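Local coordinates for protein annexin A8 (Homo sapiens, PDB 1W3W) that binds calcium and, in a calcium-dependent way, phospholipids, and acts as an anticoagulant through indirect inhibition of the thromboplastin-specific complex, at residues P25-L30 with K64-K69; K32-I37 with T72-S77; D46-R51 with R85-L90; I117-S122 with L276-V281. All blocks are in the same frame, centred on the assembly; numbering follows the deposited sequence.

Interaction 1 of 4, residues P25-L30 with K64-K69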
loop_
_atom_site.group_PDB
_atom_site.type_symbol
_atom_site.label_atom_id
_atom_site.label_comp_id
_atom_site.label_asym_id
_atom_site.label_seq_id
_atom_site.Cartn_x
_atom_site.Cartn_y
_atom_site.Cartn_z
ATOM N N PRO A 25 5.456 -30.439 -7.414
ATOM C CA PRO A 25 5.445 -30.272 -8.876
ATOM C C PRO A 25 5.677 -28.837 -9.331
ATOM O O PRO A 25 6.400 -28.621 -10.284
ATOM C CB PRO A 25 4.033 -30.716 -9.282
ATOM C CG PRO A 25 3.532 -31.549 -8.149
ATOM C CD PRO A 25 4.204 -31.035 -6.914
ATOM N N ASP A 26 5.067 -27.871 -8.651
ATOM C CA ASP A 26 5.291 -26.462 -8.973
ATOM C C ASP A 26 6.770 -26.073 -8.790
ATOM O O ASP A 26 7.331 -25.354 -9.606
ATOM C CB ASP A 26 4.403 -25.569 -8.107
ATOM C CG ASP A 26 2.953 -25.534 -8.583
ATOM O OD1 ASP A 26 2.070 -25.234 -7.761
ATOM O OD2 ASP A 26 2.599 -25.777 -9.750
ATOM N N ALA A 27 7.382 -26.535 -7.713
ATOM C CA ALA A 27 8.803 -26.282 -7.477
ATOM C C ALA A 27 9.618 -26.851 -8.621
ATOM O O ALA A 27 10.534 -26.216 -9.115
ATOM C CB ALA A 27 9.247 -26.894 -6.142
ATOM N N GLU A 28 9.267 -28.055 -9.063
ATOM C CA GLU A 28 9.941 -28.675 -10.199
ATOM C C GLU A 28 9.737 -27.914 -11.504
ATOM O O GLU A 28 10.661 -27.792 -12.299
ATOM C CB GLU A 28 9.494 -30.128 -10.375
ATOM C CG GLU A 28 10.460 -30.936 -11.223
ATOM C CD GLU A 28 9.973 -32.345 -11.463
ATOM O OE1 GLU A 28 8.852 -32.495 -11.979
ATOM O OE2 GLU A 28 10.712 -33.294 -11.129
ATOM N N THR A 29 8.542 -27.381 -11.726
ATOM C CA THR A 29 8.319 -26.556 -12.893
ATOM C C THR A 29 9.240 -25.338 -12.895
ATOM O O THR A 29 9.816 -25.002 -13.915
ATOM C CB THR A 29 6.866 -26.097 -12.939
ATOM O OG1 THR A 29 6.021 -27.231 -13.091
ATOM C CG2 THR A 29 6.601 -25.273 -14.186
ATOM N N LEU A 30 9.375 -24.675 -11.753
ATOM C CA LEU A 30 10.232 -23.498 -11.670
ATOM C C LEU A 30 11.710 -23.862 -11.884
ATOM O O LEU A 30 12.433 -23.151 -12.570
ATOM C CB LEU A 30 10.058 -22.796 -10.335
ATOM C CG LEU A 30 8.686 -22.206 -10.060
ATOM C CD1 LEU A 30 8.625 -21.645 -8.656
ATOM C CD2 LEU A 30 8.354 -21.147 -11.089
ATOM N N LYS A 64 13.755 -25.402 -2.037
ATOM C CA LYS A 64 15.023 -25.423 -1.316
ATOM C C LYS A 64 15.387 -26.837 -0.839
ATOM O O LYS A 64 16.563 -27.227 -0.867
ATOM C CB LYS A 64 14.994 -24.464 -0.132
ATOM C CG LYS A 64 16.397 -24.122 0.416
ATOM C CD LYS A 64 16.327 -23.234 1.664
ATOM C CE LYS A 64 15.620 -21.894 1.393
ATOM N NZ LYS A 64 16.005 -20.797 2.342
ATOM N N ALA A 65 14.388 -27.591 -0.398
ATOM C CA ALA A 65 14.603 -28.964 0.033
ATOM C C ALA A 65 15.062 -29.856 -1.123
ATOM O O ALA A 65 15.975 -30.673 -0.950
ATOM C CB ALA A 65 13.326 -29.529 0.665
ATOM N N GLN A 66 14.445 -29.684 -2.296
ATOM C CA GLN A 66 14.719 -30.527 -3.472
ATOM C C GLN A 66 15.988 -30.133 -4.236
ATOM O O GLN A 66 16.698 -30.996 -4.736
ATOM C CB GLN A 66 13.558 -30.464 -4.468
ATOM C CG GLN A 66 12.263 -31.143 -4.038
ATOM C CD GLN A 66 11.270 -31.209 -5.189
ATOM O OE1 GLN A 66 11.476 -31.966 -6.127
ATOM N NE2 GLN A 66 10.219 -30.383 -5.140
ATOM N N PHE A 67 16.258 -28.836 -4.338
ATOM C CA PHE A 67 17.273 -28.329 -5.264
ATOM C C PHE A 67 18.391 -27.545 -4.582
ATOM O O PHE A 67 19.337 -27.145 -5.233
ATOM C CB PHE A 67 16.599 -27.501 -6.371
ATOM C CG PHE A 67 15.477 -28.244 -7.064
ATOM C CD1 PHE A 67 15.738 -29.438 -7.730
ATOM C CD2 PHE A 67 14.163 -27.779 -7.006
ATOM C CE1 PHE A 67 14.725 -30.146 -8.343
ATOM C CE2 PHE A 67 13.139 -28.483 -7.612
ATOM C CZ PHE A 67 13.416 -29.669 -8.281
ATOM N N GLY A 68 18.276 -27.329 -3.279
ATOM C CA GLY A 68 19.356 -26.785 -2.473
ATOM C C GLY A 68 19.641 -25.302 -2.573
ATOM O O GLY A 68 20.624 -24.838 -1.998
ATOM N N LYS A 69 18.811 -24.551 -3.296
ATOM C CA LYS A 69 18.979 -23.099 -3.417
ATOM C C LYS A 69 17.689 -22.412 -2.976
ATOM O O LYS A 69 16.608 -22.971 -3.106
ATOM C CB LYS A 69 19.293 -22.718 -4.869
ATOM C CG LYS A 69 20.784 -22.615 -5.242
ATOM C CD LYS A 69 21.302 -23.894 -5.892
ATOM C CE LYS A 69 22.576 -23.651 -6.723
ATOM N NZ LYS A 69 23.515 -22.688 -6.057
#
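The ring of Phe67 reaches from the C-terminal turn of helix 53-67 across the flank of helix 24-34, overlapping the backbone where Ala27 gives way to Glu28. Its CE2 lies 3.8 Å from the carbonyl oxygen Ala27 O, and CZ stands 4.1 Å from Glu28 CA, both approaches being oblique to the ring. Ala27 CB is further from the aromatic, 4.5 Å from Phe67 CE2, and instead meets the end of Gln66: NE2 lies 3.8 Å from that methyl. The contact is therefore a small wedge of two consecutive residues against one turn of helix. Phe67 has CG beside its backbone N and anti to the carbonyl carbon (chi1 -53°), a setting that sends the ring out toward helix 24-34. Gln66 takes the same first torsion (chi1 -70°) and runs extended beyond CG alongside the ring, with its CB 3.6 Å above the centre of one Phe67 face. The polar partner of Gln66 NE2 is Ser62 OG, one turn back on its own helix. Beyond Phe67 the helix stops and Gly68 turns off with positive phi. The aliphatic part of Glu28 marks the outer border, its CG 4.4 Å from Phe67 CZ. Phe67 also stacks on Tyr31 and meets Phe63 edge-to-face, while Ala27 touches Ser62 and Phe63 of helix 53-67. Helix 24-34 packs on both that helix and helix 41-48, on whose Val47 its Asp26, Thr29 and Leu30 rest.

Interaction 2 of 4, residues K32-I37 with T72-S77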
loop_
_atom_site.group_PDB
_atom_site.type_symbol
_atom_site.label_atom_id
_atom_site.label_comp_id
_atom_site.label_asym_id
_atom_site.label_seq_id
_atom_site.Cartn_x
_atom_site.Cartn_y
_atom_site.Cartn_z
ATOM N N LYS A 32 12.927 -26.394 -13.697
ATOM C CA LYS A 32 13.108 -26.652 -15.120
ATOM C C LYS A 32 13.096 -25.351 -15.926
ATOM O O LYS A 32 13.800 -25.220 -16.922
ATOM C CB LYS A 32 12.005 -27.589 -15.614
ATOM C CG LYS A 32 12.109 -28.992 -15.037
ATOM C CD LYS A 32 11.031 -29.921 -15.594
ATOM C CE LYS A 32 11.613 -30.892 -16.628
ATOM N NZ LYS A 32 12.331 -30.188 -17.748
ATOM N N ALA A 33 12.308 -24.380 -15.468
ATOM C CA ALA A 33 12.186 -23.104 -16.154
ATOM C C ALA A 33 13.469 -22.282 -16.105
ATOM O O ALA A 33 13.701 -21.474 -16.977
ATOM C CB ALA A 33 11.034 -22.293 -15.565
ATOM N N MET A 34 14.289 -22.472 -15.081
ATOM C CA MET A 34 15.491 -21.660 -14.890
ATOM C C MET A 34 16.807 -22.419 -15.064
ATOM O O MET A 34 17.865 -21.797 -15.238
ATOM C CB MET A 34 15.446 -21.034 -13.499
ATOM C CG MET A 34 14.279 -20.083 -13.353
ATOM S SD MET A 34 14.263 -19.221 -11.820
ATOM C CE MET A 34 13.634 -20.473 -10.755
ATOM N N LYS A 35 16.728 -23.740 -15.018
ATOM C CA LYS A 35 17.893 -24.620 -15.088
ATOM C C LYS A 35 18.515 -24.512 -16.473
ATOM O O LYS A 35 17.817 -24.356 -17.474
ATOM C CB LYS A 35 17.468 -26.070 -14.770
ATOM C CG LYS A 35 18.430 -27.178 -15.193
ATOM C CD LYS A 35 17.815 -28.570 -15.003
ATOM C CE LYS A 35 18.228 -29.542 -16.121
ATOM N NZ LYS A 35 18.073 -30.986 -15.712
ATOM N N GLY A 36 19.841 -24.572 -16.524
ATOM C CA GLY A 36 20.543 -24.649 -17.786
ATOM C C GLY A 36 20.560 -23.335 -18.528
ATOM O O GLY A 36 20.598 -22.258 -17.930
ATOM N N ILE A 37 20.528 -23.434 -19.845
ATOM C CA ILE A 37 20.663 -22.277 -20.706
ATOM C C ILE A 37 19.279 -21.905 -21.208
ATOM O O ILE A 37 18.543 -22.756 -21.718
ATOM C CB ILE A 37 21.614 -22.601 -21.884
ATOM C CG1 ILE A 37 23.045 -22.773 -21.361
ATOM C CG2 ILE A 37 21.563 -21.505 -22.926
ATOM C CD1 ILE A 37 23.907 -23.670 -22.214
ATOM N N THR A 72 13.755 -17.357 -3.957
ATOM C CA THR A 72 13.752 -15.924 -4.133
ATOM C C THR A 72 15.102 -15.419 -4.639
ATOM O O THR A 72 15.150 -14.643 -5.593
ATOM C CB THR A 72 13.353 -15.236 -2.831
ATOM O OG1 THR A 72 12.000 -15.580 -2.510
ATOM C CG2 THR A 72 13.318 -13.721 -2.988
ATOM N N GLU A 73 16.186 -15.877 -4.016
ATOM C CA GLU A 73 17.543 -15.517 -4.447
ATOM C C GLU A 73 17.810 -15.984 -5.860
ATOM O O GLU A 73 18.479 -15.301 -6.622
ATOM C CB GLU A 73 18.610 -16.112 -3.515
ATOM C CG GLU A 73 18.714 -15.432 -2.152
ATOM C CD GLU A 73 18.802 -13.905 -2.223
ATOM O OE1 GLU A 73 19.615 -13.366 -3.018
ATOM O OE2 GLU A 73 18.051 -13.231 -1.475
ATOM N N THR A 74 17.273 -17.148 -6.207
ATOM C CA THR A 74 17.423 -17.701 -7.538
ATOM C C THR A 74 16.659 -16.847 -8.552
ATOM O O THR A 74 17.185 -16.512 -9.608
ATOM C CB THR A 74 16.931 -19.157 -7.551
ATOM O OG1 THR A 74 17.766 -19.937 -6.695
ATOM C CG2 THR A 74 17.093 -19.806 -8.915
ATOM N N LEU A 75 15.427 -16.482 -8.210
ATOM C CA LEU A 75 14.625 -15.576 -9.034
ATOM C C LEU A 75 15.329 -14.224 -9.274
ATOM O O LEU A 75 15.309 -13.700 -10.385
ATOM C CB LEU A 75 13.262 -15.325 -8.364
ATOM C CG LEU A 75 11.981 -16.075 -8.784
ATOM C CD1 LEU A 75 12.163 -17.263 -9.666
ATOM C CD2 LEU A 75 11.112 -16.402 -7.542
ATOM N N LYS A 76 15.941 -13.670 -8.227
ATOM C CA LYS A 76 16.661 -12.391 -8.320
ATOM C C LYS A 76 17.843 -12.468 -9.296
ATOM O O LYS A 76 18.094 -11.530 -10.048
ATOM C CB LYS A 76 17.176 -11.935 -6.943
ATOM C CG LYS A 76 16.138 -11.308 -6.043
ATOM C CD LYS A 76 16.786 -10.572 -4.856
ATOM C CE LYS A 76 15.889 -10.585 -3.622
ATOM N NZ LYS A 76 16.015 -9.357 -2.753
ATOM N N SER A 77 18.549 -13.591 -9.286
ATOM C CA SER A 77 19.680 -13.814 -10.177
ATOM C C SER A 77 19.280 -14.106 -11.622
ATOM O O SER A 77 19.944 -13.667 -12.555
ATOM C CB SER A 77 20.512 -14.985 -9.658
ATOM O OG SER A 77 20.811 -14.787 -8.282
#
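Just before Thr74 and Leu75, the two residues that receive Met34, the carbonyl oxygen of Glu73 is gripped twice: Ser77 OG donates to Glu73 O at 2.9 Å, and Ser77 N reaches the same Glu73 O at 3.2 Å from the opposite face of the carbonyl plane. The serine hydroxyl thereby folds back onto its own helix. Between the two segments the meeting is apolar. Met34, last residue of helix 24-34, points at helix 71-78, and its sulfur SD lies 3.6 Å from Leu75 CD1. The thioether bends at its end (chi3 -78°), which brings the methyl round so that Met34 CE also touches Leu75 CD1, at 3.7 Å, and Thr74 CG2, at 4.0 Å. The methionine and leucine side chains run at about a right angle to each other. Leu75 starts out pointing away from Met34, but with both torsions off the staggered positions (chi1 -99°, chi2 13°) its CD1 ends beside the sulfur. Thr74 turns its methyl to the methionine, while its OG1 is bonded to Asp70 O in the preceding turn. An alanine in place of Met34 is likely to leave Leu75 CD1 and Thr74 CG2 without their partner and open a gap between the two helices. Met34 also touches Ile44 and Leu71, and Leu75 packs on Ile87 and Leu48. Packing of the first and fourth helices of the five through buried apolar side chains belongs to the compact all-helical annexin repeat, here the predicted first one.

Interaction 3 of 4, residues D46-R51 with R85-L90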
loop_
_atom_site.group_PDB
_atom_site.type_symbol
_atom_site.label_atom_id
_atom_site.label_comp_id
_atom_site.label_asym_id
_atom_site.label_seq_id
_atom_site.Cartn_x
_atom_site.Cartn_y
_atom_site.Cartn_z
ATOM N N ASP A 46 3.043 -18.602 -15.021
ATOM C CA ASP A 46 1.936 -19.547 -14.892
ATOM C C ASP A 46 1.866 -20.188 -13.526
ATOM O O ASP A 46 0.796 -20.542 -13.093
ATOM C CB ASP A 46 2.021 -20.651 -15.947
ATOM C CG ASP A 46 1.661 -20.158 -17.337
ATOM O OD1 ASP A 46 1.248 -18.988 -17.494
ATOM O OD2 ASP A 46 1.780 -20.878 -18.336
ATOM N N VAL A 47 2.997 -20.338 -12.843
ATOM C CA VAL A 47 2.983 -20.874 -11.489
ATOM C C VAL A 47 2.747 -19.750 -10.464
ATOM O O VAL A 47 1.796 -19.798 -9.673
ATOM C CB VAL A 47 4.297 -21.630 -11.172
ATOM C CG1 VAL A 47 4.375 -22.006 -9.696
ATOM C CG2 VAL A 47 4.426 -22.884 -12.038
ATOM N N LEU A 48 3.601 -18.735 -10.465
ATOM C CA LEU A 48 3.607 -17.795 -9.351
ATOM C C LEU A 48 2.421 -16.835 -9.311
ATOM O O LEU A 48 2.010 -16.456 -8.217
ATOM C CB LEU A 48 4.931 -17.040 -9.281
ATOM C CG LEU A 48 6.106 -17.986 -9.051
ATOM C CD1 LEU A 48 7.398 -17.214 -9.073
ATOM C CD2 LEU A 48 5.944 -18.757 -7.737
ATOM N N THR A 49 1.877 -16.434 -10.461
ATOM C CA THR A 49 0.669 -15.578 -10.462
ATOM C C THR A 49 -0.646 -16.327 -10.337
ATOM O O THR A 49 -1.674 -15.688 -10.177
ATOM C CB THR A 49 0.570 -14.680 -11.711
ATOM O OG1 THR A 49 0.349 -15.484 -12.885
ATOM C CG2 THR A 49 1.852 -13.912 -11.944
ATOM N N LYS A 50 -0.633 -17.654 -10.433
ATOM C CA LYS A 50 -1.844 -18.452 -10.284
ATOM C C LYS A 50 -1.923 -19.204 -8.961
ATOM O O LYS A 50 -2.885 -19.918 -8.732
ATOM C CB LYS A 50 -1.977 -19.449 -11.449
ATOM C CG LYS A 50 -2.205 -18.796 -12.817
ATOM C CD LYS A 50 -3.495 -17.986 -12.843
ATOM C CE LYS A 50 -3.738 -17.287 -14.191
ATOM N NZ LYS A 50 -4.499 -16.009 -13.987
ATOM N N ARG A 51 -0.923 -19.074 -8.101
ATOM C CA ARG A 51 -0.971 -19.644 -6.763
ATOM C C ARG A 51 -1.064 -18.515 -5.747
ATOM O O ARG A 51 -0.654 -17.407 -6.010
ATOM C CB ARG A 51 0.278 -20.485 -6.477
ATOM C CG ARG A 51 0.496 -21.662 -7.426
ATOM C CD ARG A 51 -0.522 -22.807 -7.302
ATOM N NE ARG A 51 -0.127 -23.867 -8.224
ATOM C CZ ARG A 51 -0.596 -24.027 -9.458
ATOM N NH1 ARG A 51 -1.577 -23.271 -9.936
ATOM N NH2 ARG A 51 -0.099 -24.996 -10.213
ATOM N N ARG A 85 11.252 -7.381 -10.438
ATOM C CA ARG A 85 10.753 -6.676 -9.260
ATOM C C ARG A 85 9.378 -7.207 -8.863
ATOM O O ARG A 85 9.093 -7.369 -7.689
ATOM C CB ARG A 85 10.648 -5.178 -9.507
ATOM C CG ARG A 85 11.947 -4.405 -9.290
ATOM C CD ARG A 85 11.710 -2.941 -8.863
ATOM N NE ARG A 85 11.453 -2.073 -10.003
ATOM C CZ ARG A 85 10.890 -0.859 -9.944
ATOM N NH1 ARG A 85 10.488 -0.328 -8.788
ATOM N NH2 ARG A 85 10.720 -0.177 -11.064
ATOM N N LEU A 86 8.531 -7.451 -9.858
ATOM C CA LEU A 86 7.182 -7.955 -9.622
ATOM C C LEU A 86 7.180 -9.370 -9.076
ATOM O O LEU A 86 6.468 -9.669 -8.117
ATOM C CB LEU A 86 6.359 -7.899 -10.908
ATOM C CG LEU A 86 4.964 -8.520 -10.834
ATOM C CD1 LEU A 86 4.046 -7.780 -9.837
ATOM C CD2 LEU A 86 4.368 -8.518 -12.202
ATOM N N ILE A 87 7.955 -10.250 -9.702
ATOM C CA ILE A 87 7.984 -11.651 -9.308
ATOM C C ILE A 87 8.540 -11.774 -7.897
ATOM O O ILE A 87 8.024 -12.545 -7.100
ATOM C CB ILE A 87 8.808 -12.500 -10.322
ATOM C CG1 ILE A 87 8.111 -12.544 -11.688
ATOM C CG2 ILE A 87 9.022 -13.899 -9.826
ATOM C CD1 ILE A 87 6.785 -13.281 -11.711
ATOM N N VAL A 88 9.570 -10.995 -7.574
ATOM C CA VAL A 88 10.182 -11.084 -6.247
ATOM C C VAL A 88 9.218 -10.542 -5.200
ATOM O O VAL A 88 9.124 -11.083 -4.103
ATOM C CB VAL A 88 11.536 -10.318 -6.187
ATOM C CG1 VAL A 88 11.972 -10.090 -4.761
ATOM C CG2 VAL A 88 12.603 -11.104 -6.933
ATOM N N ALA A 89 8.492 -9.476 -5.549
ATOM C CA ALA A 89 7.463 -8.916 -4.679
ATOM C C ALA A 89 6.409 -9.968 -4.298
ATOM O O ALA A 89 6.001 -10.043 -3.150
ATOM C CB ALA A 89 6.791 -7.714 -5.333
ATOM N N LEU A 90 6.023 -10.808 -5.249
ATOM C CA LEU A 90 5.039 -11.870 -5.008
ATOM C C LEU A 90 5.507 -12.900 -4.008
ATOM O O LEU A 90 4.701 -13.558 -3.375
ATOM C CB LEU A 90 4.693 -12.579 -6.337
ATOM C CG LEU A 90 3.856 -11.750 -7.296
ATOM C CD1 LEU A 90 3.759 -12.442 -8.660
ATOM C CD2 LEU A 90 2.466 -11.505 -6.723
#
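Segments 46-51 and 85-90 come together with the CA atoms of Leu48 and Leu90 7.5 Å apart. This belongs to the annexin fold, within the first predicted repeat, whose helices pack around a common apolar centre. Two separate touches make the contact. In the first, Leu48 points toward helix 81-91 and its CD1 comes 3.8 Å from Ile87 CG2, the side chains crossing at about a right angle. Ile87 offers this branch because CG2 is anti to its backbone N, while CG1 lies beside that N (chi1 -66°). In the second, Leu90 lays CD1 against the Leu48-Thr49 backbone, 4.4 Å from Leu48 O and nearer to the methyl of Thr49. The threonine divides its two branches by kind: CG2 goes to the leucine, while OG1, set between the backbone N and the carbonyl carbon (chi1 67°), bonds to Ile45 O and to Ser321 OG of helix 313-323. Arg56 ties the backbones together, its NE bonded to Leu48 O and its NH1 to Leu90 O. All four touching residues are buried. Leu90 reaches further, to Val281 and Leu322, and joins this interior to helices of the predicted fourth repeat. In the second touch, Thr49 CG2 and Leu90 CD1 meet methyl to methyl at 4.1 Å.

Interaction 4 of 4, residues I117-S122 with L276-V281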
loop_
_atom_site.group_PDB
_atom_site.type_symbol
_atom_site.label_atom_id
_atom_site.label_comp_id
_atom_site.label_asym_id
_atom_site.label_seq_id
_atom_site.Cartn_x
_atom_site.Cartn_y
_atom_site.Cartn_z
ATOM N N ILE A 117 3.789 7.265 3.421
ATOM C CA ILE A 117 2.435 7.791 3.640
ATOM C C ILE A 117 1.357 6.752 3.290
ATOM O O ILE A 117 0.430 6.503 4.068
ATOM C CB ILE A 117 2.236 9.077 2.782
ATOM C CG1 ILE A 117 3.045 10.238 3.380
ATOM C CG2 ILE A 117 0.758 9.443 2.658
ATOM C CD1 ILE A 117 3.336 11.384 2.421
ATOM N N GLU A 118 1.487 6.171 2.100
ATOM C CA GLU A 118 0.528 5.200 1.581
ATOM C C GLU A 118 0.365 4.041 2.536
ATOM O O GLU A 118 -0.749 3.672 2.884
ATOM C CB GLU A 118 0.989 4.706 0.201
ATOM C CG GLU A 118 0.248 3.500 -0.355
ATOM C CD GLU A 118 1.052 2.817 -1.448
ATOM O OE1 GLU A 118 1.219 3.411 -2.524
ATOM O OE2 GLU A 118 1.519 1.689 -1.227
ATOM N N ILE A 119 1.471 3.450 2.949
ATOM C CA ILE A 119 1.398 2.273 3.792
ATOM C C ILE A 119 0.869 2.620 5.184
ATOM O O ILE A 119 -0.048 1.949 5.688
ATOM C CB ILE A 119 2.744 1.555 3.867
ATOM C CG1 ILE A 119 3.108 1.029 2.479
ATOM C CG2 ILE A 119 2.657 0.400 4.847
ATOM C CD1 ILE A 119 4.463 0.388 2.402
ATOM N N LEU A 120 1.407 3.671 5.794
ATOM C CA LEU A 120 1.006 4.007 7.162
ATOM C C LEU A 120 -0.463 4.457 7.263
ATOM O O LEU A 120 -1.135 4.182 8.258
ATOM C CB LEU A 120 1.947 5.048 7.786
ATOM C CG LEU A 120 3.161 4.461 8.527
ATOM C CD1 LEU A 120 3.934 3.478 7.678
ATOM C CD2 LEU A 120 4.092 5.550 9.047
ATOM N N ALA A 121 -0.964 5.132 6.238
ATOM C CA ALA A 121 -2.341 5.619 6.255
ATOM C C ALA A 121 -3.377 4.566 5.871
ATOM O O ALA A 121 -4.529 4.631 6.323
ATOM C CB ALA A 121 -2.469 6.830 5.371
ATOM N N SER A 122 -3.000 3.593 5.055
ATOM C CA SER A 122 -3.993 2.675 4.490
ATOM C C SER A 122 -4.063 1.348 5.239
ATOM O O SER A 122 -4.977 0.567 5.025
ATOM C CB SER A 122 -3.718 2.436 3.007
ATOM O OG SER A 122 -2.487 1.759 2.830
ATOM N N LEU A 276 2.611 0.819 -8.843
ATOM C CA LEU A 276 1.774 -0.164 -9.523
ATOM C C LEU A 276 1.982 -1.571 -8.947
ATOM O O LEU A 276 1.034 -2.255 -8.582
ATOM C CB LEU A 276 2.101 -0.136 -11.021
ATOM C CG LEU A 276 1.302 -0.991 -12.000
ATOM C CD1 LEU A 276 -0.180 -0.663 -11.978
ATOM C CD2 LEU A 276 1.871 -0.753 -13.392
ATOM N N ILE A 277 3.234 -1.993 -8.855
ATOM C CA ILE A 277 3.571 -3.310 -8.338
ATOM C C ILE A 277 3.075 -3.484 -6.910
ATOM O O ILE A 277 2.385 -4.450 -6.601
ATOM C CB ILE A 277 5.096 -3.539 -8.428
ATOM C CG1 ILE A 277 5.501 -3.767 -9.901
ATOM C CG2 ILE A 277 5.525 -4.688 -7.516
ATOM C CD1 ILE A 277 6.990 -3.663 -10.176
ATOM N N ARG A 278 3.415 -2.538 -6.041
ATOM C CA ARG A 278 3.138 -2.663 -4.616
ATOM C C ARG A 278 1.654 -2.759 -4.314
ATOM O O ARG A 278 1.223 -3.573 -3.496
ATOM C CB ARG A 278 3.749 -1.479 -3.855
ATOM C CG ARG A 278 3.616 -1.564 -2.341
ATOM C CD ARG A 278 4.304 -0.410 -1.599
ATOM N NE ARG A 278 3.851 0.868 -2.129
ATOM C CZ ARG A 278 4.541 1.664 -2.949
ATOM N NH1 ARG A 278 5.752 1.361 -3.361
ATOM N NH2 ARG A 278 3.991 2.778 -3.381
ATOM N N ASN A 279 0.862 -1.937 -4.980
ATOM C CA ASN A 279 -0.565 -1.927 -4.732
ATOM C C ASN A 279 -1.286 -3.134 -5.292
ATOM O O ASN A 279 -2.177 -3.672 -4.633
ATOM C CB ASN A 279 -1.158 -0.602 -5.197
ATOM C CG ASN A 279 -0.784 0.515 -4.267
ATOM O OD1 ASN A 279 0.150 1.285 -4.521
ATOM N ND2 ASN A 279 -1.455 0.567 -3.146
ATOM N N ILE A 280 -0.890 -3.593 -6.482
ATOM C CA ILE A 280 -1.490 -4.798 -7.048
ATOM C C ILE A 280 -1.103 -6.018 -6.212
ATOM O O ILE A 280 -1.954 -6.833 -5.876
ATOM C CB ILE A 280 -1.114 -4.976 -8.544
ATOM C CG1 ILE A 280 -1.937 -3.978 -9.371
ATOM C CG2 ILE A 280 -1.381 -6.407 -9.011
ATOM C CD1 ILE A 280 -1.718 -4.047 -10.836
ATOM N N VAL A 281 0.173 -6.125 -5.865
ATOM C CA VAL A 281 0.647 -7.274 -5.128
ATOM C C VAL A 281 0.046 -7.332 -3.723
ATOM O O VAL A 281 -0.451 -8.376 -3.323
ATOM C CB VAL A 281 2.178 -7.311 -5.067
ATOM C CG1 VAL A 281 2.656 -8.353 -4.055
ATOM C CG2 VAL A 281 2.747 -7.619 -6.461
#
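Glu118 and Arg278 are locked together, whereas the helices that carry them stand well apart: the axes of 117-122 and 276-281 approach no closer than 12.5 Å, running nearly parallel at 23°. The tight part is a two-pronged salt bridge in which the arginine presents its side, NE giving its hydrogen to Glu118 OE2 at 2.6 Å and NH2 to Glu118 OE1 at 3.0 Å. Both bonds are almost straight. The oxygens lie near the guanidinium plane, but the carboxylate is turned 37° from it; OE2 is met on its syn side but tilted out of the carboxylate plane, and OE1 from above it. A bend at chi3 (53°) in the otherwise extended arginine brings this edge round. The looser part is apolar, with Ile119 CD1 4.1 Å from Arg278 CD. On the glutamate helix, Ser122 OG donates to Glu118 O at 2.6 Å. Arg261 NE holds Glu118 OE1 as well, and Arg278 NH1 bridges to Glu101 OE2, extending the buried pair into a charge network beside the centre of the molecule. A methionine in place of Arg278 would probably leave Glu118 with one cationic mate fewer and Glu101 without this bridge. In annexins the facing second and fourth repeats line a hydrophilic central channel, and this network is consistent with that place. The alternation of acids and bases suggests that each charge is largely compensated within the protein, so here segments 117-122 and 276-281 are held mainly by charge.

Interactions 1, 2 and 3 all lie in the predicted first repeat, while interaction 4, about 17 Å centre to centre from interaction 3, spans the second and fourth. Helix 24-34 serves interactions 1 and 2 with different turns. Interaction 1 is partly exposed and mixes an aromatic ring with a polar amide; interactions 2 and 3 are buried and apolar, adjoining through Leu75 and Ile87. The Asp26-Arg51 salt bridge ties 25-30 to 46-51. Interaction 4 differs, lying near the centre of the chain and yet being charged. It adjoins interaction 3 through Val281, which packs on Leu86 and Leu90, where apolar interior gives way to charge.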